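Local coordinates for nitrate reductase (Ulva prolifera, PDB 5YLY), which probably reduces nitrate to nitrite with electrons from NADH, its cytochrome b5 reductase domain carrying the FAD, at residues K68-K74 and V85-T91. Residues are numbered along the deposited sequence; the frame is centred on the assembly and turned at random. Where two conformers were deposited one is given.
Sequences KHMLIRK and VVMRAYT. With FAD (flavin-adenine dinucleotide), chain C.
I72 and Y90 meet on one face of a two-stranded antiparallel hairpin. Their side chains cross at about a right angle, and I72 CD1 lies 3.6 Å from Y90 CD2. CG1 of I72 stands beside its backbone N (chi1 -62°), which carries CD1 to the tyrosine ring. F123 of helix 122-129 touches both side chains, and so does L104 of strand 101-107. One face of the Y90 ring is turned to FAD O2'. Its hydroxyl is 2.8 Å from FAD O4', a hydrogen bond in which either oxygen could be the donor.

The opposite face of the hairpin carries L71, R73, M87 and A89. L71 CD2 packs 4.0 Å from A89 CB, while L71 CB faces M87 CG. H69 instead points its CB toward the segment 85-91. The H69 ring has FAD C7M over one face, 3.6 Å above the plane and offset toward the rim. A89 CB touches both H69 CD2, at 3.6 Å, and C8 of the flavin. R73 passes its CD by V85 CG1, and its guanidinium turns to a salt bridge with E137.

Three pairs of backbone hydrogen bonds join M70 with Y90, I72 with R88 and K74 with V86. The R88 chain bends at chi2 (-69°) and brings its guanidinium to the diphosphate. NH1 donates to M87 O at 2.8 Å, which restrains the group's rotation. NE and NH2 make weak bonds to the phosphate oxygens, the shortest being NE to FAD O1P at 2.8 Å. T91 N donates a hydrogen bond to FAD N5 at 3.3 Å. R88-A89-Y90-T91, at the end of strand 85-90, matches the RxY(T/S) motif of the ferredoxin-reductase superfamily, on the FAD-binding β-barrel.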
loop_
_atom_site.group_PDB
_atom_site.type_symbol
_atom_site.label_atom_id
_atom_site.label_comp_id
_atom_site.label_asym_id
_atom_site.label_seq_id
_atom_site.Cartn_x
_atom_site.Cartn_y
_atom_site.Cartn_z
ATOM N N LYS A 68 1.246 -7.285 -6.108
ATOM C CA LYS A 68 0.883 -6.590 -7.333
ATOM C C LYS A 68 -0.237 -5.544 -7.125
ATOM O O LYS A 68 -0.957 -5.551 -6.112
ATOM C CB LYS A 68 0.553 -7.593 -8.441
ATOM C CG LYS A 68 1.766 -8.537 -8.650
ATOM C CD LYS A 68 1.791 -9.214 -9.988
ATOM C CE LYS A 68 3.004 -10.118 -10.091
ATOM N NZ LYS A 68 3.062 -10.762 -11.421
ATOM N N HIS A 69 -0.361 -4.624 -8.096
ATOM C CA HIS A 69 -1.369 -3.543 -8.034
ATOM C C HIS A 69 -2.080 -3.422 -9.400
ATOM O O HIS A 69 -1.860 -4.246 -10.293
ATOM C CB HIS A 69 -0.665 -2.215 -7.642
ATOM C CG HIS A 69 0.343 -1.716 -8.644
ATOM N ND1 HIS A 69 1.688 -2.040 -8.545
ATOM C CD2 HIS A 69 0.176 -0.864 -9.689
ATOM C CE1 HIS A 69 2.288 -1.414 -9.552
ATOM N NE2 HIS A 69 1.418 -0.684 -10.258
ATOM N N MET A 70 -2.911 -2.385 -9.563
ATOM C CA MET A 70 -3.668 -2.164 -10.799
ATOM C C MET A 70 -3.521 -0.728 -11.267
ATOM O O MET A 70 -3.216 0.150 -10.461
ATOM C CB MET A 70 -5.170 -2.447 -10.564
ATOM C CG MET A 70 -5.786 -1.575 -9.493
ATOM S SD MET A 70 -7.511 -1.891 -8.961
ATOM C CE MET A 70 -7.589 -3.622 -9.109
ATOM N N LEU A 71 -3.785 -0.486 -12.544
ATOM C CA LEU A 71 -3.784 0.873 -13.058
ATOM C C LEU A 71 -5.238 1.212 -13.285
ATOM O O LEU A 71 -5.989 0.437 -13.891
ATOM C CB LEU A 71 -2.980 0.972 -14.381
ATOM C CG LEU A 71 -1.530 0.551 -14.270
ATOM C CD1 LEU A 71 -0.854 0.610 -15.653
ATOM C CD2 LEU A 71 -0.781 1.415 -13.268
ATOM N N ILE A 72 -5.661 2.336 -12.756
ATOM C CA ILE A 72 -7.050 2.742 -12.909
ATOM C C ILE A 72 -7.071 4.010 -13.733
ATOM O O ILE A 72 -6.262 4.906 -13.483
ATOM C CB ILE A 72 -7.702 2.953 -11.529
ATOM C CG1 ILE A 72 -7.691 1.607 -10.735
ATOM C CG2 ILE A 72 -9.124 3.520 -11.672
ATOM C CD1 ILE A 72 -8.002 1.679 -9.367
ATOM N N ARG A 73 -7.983 4.073 -14.698
ATOM C CA ARG A 73 -8.038 5.250 -15.570
ATOM C C ARG A 73 -9.443 5.678 -15.904
ATOM O O ARG A 73 -10.387 4.884 -15.801
ATOM C CB ARG A 73 -7.224 5.026 -16.862
ATOM C CG ARG A 73 -7.891 4.136 -17.877
ATOM C CD ARG A 73 -7.013 3.925 -19.105
ATOM N NE ARG A 73 -7.833 3.448 -20.202
ATOM C CZ ARG A 73 -7.441 3.437 -21.474
ATOM N NH1 ARG A 73 -8.268 3.019 -22.423
ATOM N NH2 ARG A 73 -6.217 3.830 -21.802
ATOM N N LYS A 74 -9.570 6.935 -16.372
ATOM C CA LYS A 74 -10.831 7.464 -16.839
ATOM C C LYS A 74 -10.582 8.568 -17.849
ATOM O O LYS A 74 -9.670 9.386 -17.677
ATOM C CB LYS A 74 -11.727 7.993 -15.693
ATOM C CG LYS A 74 -13.200 8.064 -16.119
ATOM C CD LYS A 74 -14.148 8.475 -15.017
ATOM C CE LYS A 74 -15.543 8.797 -15.550
ATOM N NZ LYS A 74 -16.185 7.653 -16.265
ATOM N N VAL A 85 -7.258 11.330 -20.997
ATOM C CA VAL A 85 -7.249 10.052 -20.267
ATOM C C VAL A 85 -6.271 10.239 -19.106
ATOM O O VAL A 85 -5.129 10.648 -19.338
ATOM C CB VAL A 85 -6.862 8.853 -21.172
ATOM C CG1 VAL A 85 -6.976 7.539 -20.414
ATOM C CG2 VAL A 85 -7.711 8.806 -22.436
ATOM N N VAL A 86 -6.726 9.981 -17.855
ATOM C CA VAL A 86 -5.903 10.149 -16.655
ATOM C C VAL A 86 -5.845 8.781 -15.994
ATOM O O VAL A 86 -6.887 8.140 -15.847
ATOM C CB VAL A 86 -6.480 11.235 -15.685
ATOM C CG1 VAL A 86 -5.539 11.485 -14.500
ATOM C CG2 VAL A 86 -6.772 12.542 -16.429
ATOM N N MET A 87 -4.638 8.346 -15.632
ATOM C CA MET A 87 -4.374 7.017 -15.079
ATOM C C MET A 87 -3.443 7.111 -13.869
ATOM O O MET A 87 -2.477 7.888 -13.920
ATOM C CB MET A 87 -3.736 6.192 -16.227
ATOM C CG MET A 87 -3.187 4.806 -15.872
ATOM S SD MET A 87 -1.933 4.363 -17.139
ATOM C CE MET A 87 -0.487 5.111 -16.441
ATOM N N ARG A 88 -3.701 6.288 -12.813
ATOM C CA ARG A 88 -2.850 6.203 -11.626
ATOM C C ARG A 88 -2.857 4.768 -11.123
ATOM O O ARG A 88 -3.842 4.048 -11.347
ATOM C CB ARG A 88 -3.307 7.151 -10.492
ATOM C CG ARG A 88 -3.274 8.644 -10.819
ATOM C CD ARG A 88 -1.876 9.223 -10.976
ATOM N NE ARG A 88 -1.920 10.675 -11.169
ATOM C CZ ARG A 88 -1.921 11.311 -12.343
ATOM N NH1 ARG A 88 -1.886 10.627 -13.482
ATOM N NH2 ARG A 88 -1.970 12.633 -12.386
ATOM N N ALA A 89 -1.788 4.376 -10.417
ATOM C CA ALA A 89 -1.665 3.067 -9.785
ATOM C C ALA A 89 -2.407 3.043 -8.442
ATOM O O ALA A 89 -2.356 4.020 -7.711
ATOM C CB ALA A 89 -0.203 2.749 -9.537
ATOM N N TYR A 90 -3.073 1.924 -8.112
ATOM C CA TYR A 90 -3.746 1.734 -6.811
ATOM C C TYR A 90 -3.608 0.294 -6.382
ATOM O O TYR A 90 -3.689 -0.630 -7.211
ATOM C CB TYR A 90 -5.246 2.120 -6.819
ATOM C CG TYR A 90 -5.431 3.595 -7.046
ATOM C CD1 TYR A 90 -5.298 4.508 -5.992
ATOM C CD2 TYR A 90 -5.607 4.103 -8.333
ATOM C CE1 TYR A 90 -5.342 5.882 -6.218
ATOM C CE2 TYR A 90 -5.713 5.480 -8.556
ATOM C CZ TYR A 90 -5.520 6.363 -7.510
ATOM O OH TYR A 90 -5.522 7.711 -7.784
ATOM N N THR A 91 -3.411 0.108 -5.089
ATOM C CA THR A 91 -3.454 -1.222 -4.493
ATOM C C THR A 91 -4.742 -1.228 -3.694
ATOM O O THR A 91 -4.857 -0.527 -2.675
ATOM C CB THR A 91 -2.257 -1.572 -3.628
ATOM O OG1 THR A 91 -1.074 -1.508 -4.412
ATOM C CG2 THR A 91 -2.383 -3.001 -3.031
HETATM P PA FAD C . -1.327 14.249 -8.959
HETATM O O1A FAD C . -2.071 15.146 -9.877
HETATM O O2A FAD C . -0.577 13.130 -9.643
HETATM O O5B FAD C . -0.348 15.169 -8.047
HETATM C C5B FAD C . 1.010 14.748 -7.794
HETATM C C4B FAD C . 1.335 14.876 -6.326
HETATM O O4B FAD C . 1.098 16.224 -5.863
HETATM C C3B FAD C . 0.513 14.013 -5.382
HETATM O O3B FAD C . 0.946 12.654 -5.382
HETATM C C2B FAD C . 0.734 14.717 -4.041
HETATM O O2B FAD C . 1.915 14.273 -3.385
HETATM C C1B FAD C . 0.867 16.195 -4.461
HETATM N N9A FAD C . -0.301 17.021 -4.151
HETATM C C8A FAD C . -1.199 17.544 -5.046
HETATM N N7A FAD C . -2.175 18.223 -4.491
HETATM C C5A FAD C . -1.908 18.132 -3.133
HETATM C C6A FAD C . -2.604 18.589 -1.993
HETATM N N6A FAD C . -3.841 19.090 -2.031
HETATM N N1A FAD C . -2.046 18.363 -0.782
HETATM C C2A FAD C . -0.896 17.679 -0.719
HETATM N N3A FAD C . -0.180 17.153 -1.720
HETATM C C4A FAD C . -0.744 17.414 -2.909
HETATM N N1 FAD C . -2.994 6.368 -3.566
HETATM C C2 FAD C . -4.095 6.214 -2.765
HETATM O O2 FAD C . -4.724 7.206 -2.366
HETATM N N3 FAD C . -4.511 4.924 -2.400
HETATM C C4 FAD C . -3.893 3.733 -2.775
HETATM O O4 FAD C . -4.379 2.658 -2.481
HETATM C C4X FAD C . -2.701 3.911 -3.602
HETATM N N5 FAD C . -2.034 2.843 -3.968
HETATM C C5X FAD C . -0.874 3.021 -4.726
HETATM C C6 FAD C . -0.133 1.889 -5.096
HETATM C C7 FAD C . 1.030 2.012 -5.855
HETATM C C7M FAD C . 1.809 0.766 -6.200
HETATM C C8 FAD C . 1.477 3.300 -6.258
HETATM C C8M FAD C . 2.710 3.469 -7.125
HETATM C C9 FAD C . 0.752 4.427 -5.870
HETATM C C9A FAD C . -0.422 4.298 -5.114
HETATM N N10 FAD C . -1.206 5.431 -4.730
HETATM C C10 FAD C . -2.337 5.279 -3.955
HETATM C "C1'" FAD C . -0.929 6.780 -5.255
HETATM C "C2'" FAD C . -1.672 7.074 -6.560
HETATM O "O2'" FAD C . -1.086 6.355 -7.647
HETATM C "C3'" FAD C . -1.692 8.562 -6.908
HETATM O "O3'" FAD C . -0.361 9.049 -7.029
HETATM C "C4'" FAD C . -2.510 9.424 -5.943
HETATM O "O4'" FAD C . -3.876 9.011 -5.998
HETATM C "C5'" FAD C . -2.428 10.910 -6.237
HETATM O "O5'" FAD C . -2.676 11.119 -7.644
HETATM P P FAD C . -3.419 12.443 -8.177
HETATM O O1P FAD C . -3.674 12.303 -9.629
HETATM O O2P FAD C . -4.599 12.776 -7.298
HETATM O O3P FAD C . -2.310 13.549 -7.912
HETATM O O HOH W 1 0.639 -3.578 -4.418
#